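Local coordinates for protein copper induced nitroreductase D (Lactococcus lactis, PDB 4BN7) that probably acts as an FMN-dependent oxidoreductase of the nitroreductase family, with flavin bound as its cofactor, at residues T11-G16 against N148-N153. Sequence-based numbering, arbitrary orientation.
Sequences TIYALG and NLQHYN. With FMN (flavin mononucleotide), chain B; RLM (2,6-bis(chloranyl)-4-[(4-hydroxyphenyl)amino]phenol), chain C.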
# COMPACT_ATOMS: atom_id res chain seq x y z
N THR A 11 7.26 13.43 2.87
CA THR A 11 8.61 13.23 2.36
C THR A 11 9.53 14.30 2.93
O THR A 11 9.33 15.50 2.69
CB THR A 11 8.64 13.30 0.83
OG1 THR A 11 7.99 12.14 0.29
CG2 THR A 11 10.07 13.37 0.31
N ILE A 12 10.54 13.85 3.67
CA ILE A 12 11.52 14.73 4.28
C ILE A 12 12.89 14.34 3.74
O ILE A 12 13.37 13.23 3.99
CB ILE A 12 11.53 14.58 5.82
CG1 ILE A 12 10.14 14.87 6.40
CG2 ILE A 12 12.58 15.47 6.44
CD1 ILE A 12 9.68 16.31 6.20
N TYR A 13 13.50 15.23 2.98
CA TYR A 13 14.82 14.94 2.41
C TYR A 13 15.96 15.34 3.33
O TYR A 13 17.04 14.74 3.27
CB TYR A 13 14.97 15.61 1.04
CG TYR A 13 14.10 14.99 -0.03
CD1 TYR A 13 14.31 13.68 -0.45
CD2 TYR A 13 13.07 15.71 -0.62
CE1 TYR A 13 13.51 13.11 -1.44
CE2 TYR A 13 12.28 15.16 -1.60
CZ TYR A 13 12.50 13.86 -2.01
OH TYR A 13 11.71 13.32 -2.99
N ALA A 14 15.75 16.36 4.17
CA ALA A 14 16.81 16.84 5.05
C ALA A 14 16.74 16.08 6.36
O ALA A 14 15.97 16.43 7.26
CB ALA A 14 16.67 18.33 5.29
N LEU A 15 17.53 15.02 6.44
CA LEU A 15 17.48 14.11 7.58
C LEU A 15 18.81 14.08 8.33
O LEU A 15 19.89 14.22 7.73
CB LEU A 15 17.13 12.69 7.10
CG LEU A 15 15.74 12.51 6.50
CD1 LEU A 15 15.60 11.12 5.91
CD2 LEU A 15 14.66 12.76 7.56
N GLY A 16 18.72 13.90 9.64
CA GLY A 16 19.90 13.78 10.48
C GLY A 16 19.84 12.57 11.39
O GLY A 16 19.01 11.67 11.21
N ASN A 148 12.15 9.44 3.56
CA ASN A 148 11.86 9.55 2.14
C ASN A 148 12.09 8.18 1.50
O ASN A 148 12.86 7.39 2.02
CB ASN A 148 12.68 10.66 1.48
CG ASN A 148 14.18 10.41 1.55
OD1 ASN A 148 14.74 9.67 0.75
ND2 ASN A 148 14.84 11.09 2.49
N LEU A 149 11.39 7.92 0.41
CA LEU A 149 11.38 6.60 -0.22
C LEU A 149 12.11 6.65 -1.55
O LEU A 149 11.76 7.44 -2.43
CB LEU A 149 9.93 6.14 -0.43
CG LEU A 149 9.72 4.75 -1.04
CD1 LEU A 149 10.26 3.69 -0.09
CD2 LEU A 149 8.25 4.49 -1.35
N GLN A 150 13.14 5.82 -1.69
CA GLN A 150 13.98 5.80 -2.88
C GLN A 150 13.88 4.46 -3.60
O GLN A 150 13.43 3.46 -3.02
CB GLN A 150 15.44 6.07 -2.51
CG GLN A 150 15.67 7.42 -1.87
CD GLN A 150 15.08 8.55 -2.69
OE1 GLN A 150 15.19 8.56 -3.91
NE2 GLN A 150 14.42 9.49 -2.02
N HIS A 151 14.32 4.44 -4.86
CA HIS A 151 14.28 3.23 -5.66
C HIS A 151 15.54 3.03 -6.49
O HIS A 151 15.57 3.30 -7.69
CB HIS A 151 13.04 3.24 -6.56
CG HIS A 151 11.77 3.19 -5.78
ND1 HIS A 151 11.12 4.32 -5.33
CD2 HIS A 151 11.05 2.14 -5.31
CE1 HIS A 151 10.05 3.97 -4.65
NE2 HIS A 151 9.98 2.65 -4.62
N TYR A 152 16.59 2.55 -5.83
CA TYR A 152 17.85 2.24 -6.50
C TYR A 152 17.94 0.76 -6.85
O TYR A 152 18.98 0.27 -7.29
CB TYR A 152 19.03 2.68 -5.65
CG TYR A 152 19.16 4.18 -5.63
CD1 TYR A 152 19.68 4.86 -6.72
CD2 TYR A 152 18.74 4.92 -4.53
CE1 TYR A 152 19.79 6.24 -6.72
CE2 TYR A 152 18.85 6.30 -4.53
CZ TYR A 152 19.37 6.95 -5.62
OH TYR A 152 19.49 8.33 -5.63
N ASN A 153 16.84 0.05 -6.65
CA ASN A 153 16.62 -1.26 -7.24
C ASN A 153 16.25 -1.06 -8.71
O ASN A 153 15.60 -0.07 -9.05
CB ASN A 153 15.48 -1.98 -6.53
CG ASN A 153 14.23 -1.13 -6.42
OD1 ASN A 153 14.19 -0.16 -5.67
ND2 ASN A 153 13.19 -1.50 -7.17
N1 FMN B . 10.26 10.02 -3.73
C2 FMN B . 11.70 10.06 -4.14
O2 FMN B . 12.39 10.96 -3.76
N3 FMN B . 12.22 9.01 -4.97
C4 FMN B . 11.43 7.98 -5.41
O4 FMN B . 11.90 7.08 -6.01
C4A FMN B . 10.02 7.94 -5.02
N5 FMN B . 9.25 7.00 -5.42
C5A FMN B . 7.92 6.81 -4.74
C6 FMN B . 7.15 5.52 -4.96
C7 FMN B . 5.99 5.33 -4.34
C7M FMN B . 5.18 4.06 -4.56
C8 FMN B . 5.43 6.42 -3.42
C8M FMN B . 4.12 6.19 -2.68
C9 FMN B . 6.10 7.55 -3.24
C9A FMN B . 7.42 7.77 -3.94
N10 FMN B . 8.15 9.00 -3.75
C10 FMN B . 9.48 9.03 -4.15
C1' FMN B . 7.65 10.05 -2.88
C2' FMN B . 6.47 10.76 -3.54
O2' FMN B . 6.93 11.64 -4.53
C3' FMN B . 5.72 11.53 -2.45
O3' FMN B . 5.17 10.56 -1.58
C4' FMN B . 4.64 12.42 -3.07
O4' FMN B . 5.23 13.46 -3.81
C5' FMN B . 3.75 13.04 -2.00
O5' FMN B . 4.56 13.81 -1.14
P FMN B . 4.57 13.42 0.46
O1P FMN B . 3.18 13.29 0.92
O2P FMN B . 5.34 11.99 0.62
O3P FMN B . 5.38 14.62 1.19
CAI RLM C . 11.61 11.21 -7.64
CAN RLM C . 10.35 11.34 -7.09
CLC RLM C . 9.87 12.75 -6.21
CAP RLM C . 9.44 10.31 -7.22
OAA RLM C . 8.19 10.44 -6.69
CAO RLM C . 9.74 9.16 -7.93
CLD RLM C . 8.52 7.93 -8.05
CAJ RLM C . 10.99 9.02 -8.49
CAQ RLM C . 11.93 10.05 -8.34
NAK RLM C . 13.23 9.94 -8.93
CAM RLM C . 14.12 8.85 -8.67
CAG RLM C . 15.31 9.09 -7.99
CAE RLM C . 16.19 8.05 -7.74
CAL RLM C . 15.88 6.77 -8.17
OAB RLM C . 16.76 5.74 -7.93
CAF RLM C . 14.70 6.53 -8.86
CAH RLM C . 13.82 7.57 -9.11
O HOH W 1 9.97 10.21 -0.63
O HOH W 2 17.70 12.21 2.91
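Asn148 ND2 donates a nearly straight hydrogen bond (3.0 Å, 165°) to Ile12 O in the FMN site of this nitroreductase-family fold. The acceptor lies close to the amide plane of Asn148, while ND2 is tilted out of the carbonyl plane of Ile12. Asn148 CG sits between the backbone N and the carbonyl carbon (chi1 62°), which places ND2 beside Ile12 O. Leu15 CD1 packs 3.5 Å from Asn148 ND2. The Tyr13 and Asn148 side chains cross at about a right angle, though the ring and amide planes are only 39° apart; CD1 of Tyr13 lies 3.8 Å from Asn148 CG. Thr11 CG2 lies over one face of that ring, near its rim.

Both segments grip the cofactor. Thr11 N and OG1 bind two phosphate oxygens, O3P and O2P. Tyr13 OH donates to FMN O2, and Gln150 NE2 donates to the same oxygen. His151 ND1 donates to FMN O4 at 2.9 Å. The bound phenol RLM donates from OAB to His151 O.

In the second shell, Asn148 OD1 accepts a bond from Gln150 NE2 (2.8 Å), so one amide ties the Ile12 carbonyl to the flavin-binding glutamine. With an alanine here, Ile12 O would probably lose this donor and the Gln150 amide would be freer to turn. Farther out, Phe91 of helix 87-92 touches Asn148 and Gln150, and strand 170-181 pairs with both 15-16 and 145-150. Two waters also bridge the segments. One joins Thr11 OG1 to Leu149 N; the other donates to Tyr13 O at 2.6 Å and accepts from Asn148 ND2.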